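PDB 5NTH: putative aminopeptidase from Leishmania major, which is a leucyl aminopeptidase of the M17 family, a manganese-binding hydrolase that removes amino-terminal residues from peptides and binds actinonin. Local coordinates for the interface of chains A and B. Residues are numbered along the deposited sequence; one frame, centred on the assembly and turned at random. Chains: chain A/B, Putative aminopeptidase.

The interface of chains A and B. Residues chain A 302, 312, 315-317; chain B 370-371, 385-386.
A:Thr316 points its methyl group into a niche built by B:Asn370, B:Asp371 and B:Met385. This is the tightly packed part of the contact. CG2 lies 3.5 Å from CB of B:Asn370, and the two side chains cross obliquely. On another flank CG2 meets the terminal methyl CE of B:Met385 at 3.6 Å. The B:Met385 chain is bent at both later torsions (chi2 -81°, chi3 78°), which brings CE back to A:Thr316. The backbone carbonyl O of B:Met385 also touches CG2. Toward the other side of B:Asn370 from this methyl, the phenol OH of A:Tyr302 donates a hydrogen bond to the backbone O of B:Asn370 at 2.7 Å. The donor is tilted 31° from the carbonyl plane. The B:Asp371 carboxylate faces the backbone N of A:Asn317; its OD1 lies 3.1 Å away, but OD2 is modelled too close, so the detail is doubtful. The contact is looser toward A:Met315 and A:Ala312. There the extended A:Met315 chain crosses B:Asn370 at about a right angle, and its SD and CE each lie 3.6 Å from the amide ND2. CB of A:Ala312 meets ND2 of B:Asn386 at 3.5 Å. The patch joins two copies in the deposited six-chain assembly, consistent with the hexamers typical of M17 enzymes. A:Tyr302 directly precedes the manganese ligand A:Asp303, so the contact may help steady the active-site surroundings.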
loop_
_atom_site.group_PDB
_atom_site.type_symbol
_atom_site.label_atom_id
_atom_site.label_comp_id
_atom_site.label_asym_id
_atom_site.label_seq_id
_atom_site.Cartn_x
_atom_site.Cartn_y
_atom_site.Cartn_z
ATOM N N TYR A 302 0.497 -20.078 17.643
ATOM C CA TYR A 302 0.041 -19.296 16.532
ATOM C C TYR A 302 0.378 -17.840 16.743
ATOM O O TYR A 302 0.158 -17.301 17.834
ATOM C CB TYR A 302 -1.448 -19.476 16.371
ATOM C CG TYR A 302 -1.926 -18.962 15.065
ATOM C CD1 TYR A 302 -1.501 -19.536 13.878
ATOM C CD2 TYR A 302 -2.784 -17.889 15.001
ATOM C CE1 TYR A 302 -1.942 -19.058 12.652
ATOM C CE2 TYR A 302 -3.233 -17.410 13.789
ATOM C CZ TYR A 302 -2.801 -17.983 12.619
ATOM O OH TYR A 302 -3.267 -17.506 11.420
ATOM N N ALA A 312 -3.128 -11.142 5.786
ATOM C CA ALA A 312 -3.509 -12.522 5.418
ATOM C C ALA A 312 -2.356 -13.399 4.924
ATOM O O ALA A 312 -2.242 -14.542 5.332
ATOM C CB ALA A 312 -4.595 -12.482 4.356
ATOM N N MET A 315 0.381 -14.008 7.560
ATOM C CA MET A 315 -0.188 -14.733 8.690
ATOM C C MET A 315 -0.361 -16.249 8.461
ATOM O O MET A 315 -0.298 -17.020 9.424
ATOM C CB MET A 315 -1.510 -14.102 9.028
ATOM C CG MET A 315 -2.050 -14.494 10.362
ATOM S SD MET A 315 -3.430 -13.425 10.785
ATOM C CE MET A 315 -4.226 -14.593 11.870
ATOM N N THR A 316 -0.552 -16.718 7.248
ATOM C CA THR A 316 -0.601 -18.146 7.052
ATOM C C THR A 316 0.773 -18.747 7.312
ATOM O O THR A 316 1.760 -18.096 7.099
ATOM C CB THR A 316 -1.072 -18.545 5.647
ATOM O OG1 THR A 316 -0.729 -17.532 4.729
ATOM C CG2 THR A 316 -2.526 -18.718 5.615
ATOM N N ASN A 317 0.803 -19.979 7.799
ATOM C CA ASN A 317 2.031 -20.658 8.140
ATOM C C ASN A 317 2.559 -20.294 9.517
ATOM O O ASN A 317 3.592 -20.715 9.884
ATOM C CB ASN A 317 3.064 -20.416 7.054
ATOM C CG ASN A 317 3.924 -21.624 6.760
ATOM O OD1 ASN A 317 3.472 -22.745 6.764
ATOM N ND2 ASN A 317 5.173 -21.379 6.489
ATOM N N ASN B 370 -5.988 -18.314 9.959
ATOM C CA ASN B 370 -5.483 -18.652 8.641
ATOM C C ASN B 370 -4.472 -19.737 8.937
ATOM O O ASN B 370 -3.416 -19.423 9.473
ATOM C CB ASN B 370 -4.844 -17.459 7.938
ATOM C CG ASN B 370 -5.800 -16.300 7.798
ATOM O OD1 ASN B 370 -6.681 -16.308 6.962
ATOM N ND2 ASN B 370 -5.646 -15.306 8.657
ATOM N N ASP B 371 -4.854 -20.995 8.670
ATOM C CA ASP B 371 -4.089 -22.251 8.931
ATOM C C ASP B 371 -4.891 -23.356 9.647
ATOM O O ASP B 371 -4.538 -24.531 9.529
ATOM C CB ASP B 371 -2.758 -22.040 9.687
ATOM C CG ASP B 371 -1.626 -21.606 8.772
ATOM O OD1 ASP B 371 -1.816 -21.625 7.534
ATOM O OD2 ASP B 371 -0.562 -21.235 9.298
ATOM N N MET B 385 -7.173 -20.749 4.550
ATOM C CA MET B 385 -6.057 -19.849 4.216
ATOM C C MET B 385 -6.386 -18.381 4.366
ATOM O O MET B 385 -5.485 -17.557 4.562
ATOM C CB MET B 385 -5.626 -20.085 2.785
ATOM C CG MET B 385 -5.197 -21.504 2.495
ATOM S SD MET B 385 -3.506 -21.775 3.038
ATOM C CE MET B 385 -3.657 -21.985 4.806
ATOM N N ASN B 386 -7.661 -18.048 4.225
ATOM C CA ASN B 386 -8.140 -16.707 4.441
ATOM C C ASN B 386 -9.447 -16.776 5.142
ATOM O O ASN B 386 -10.408 -17.289 4.560
ATOM C CB ASN B 386 -8.326 -15.954 3.138
ATOM C CG ASN B 386 -8.564 -14.478 3.381
ATOM O OD1 ASN B 386 -9.586 -14.120 3.942
ATOM N ND2 ASN B 386 -7.609 -13.624 3.016
#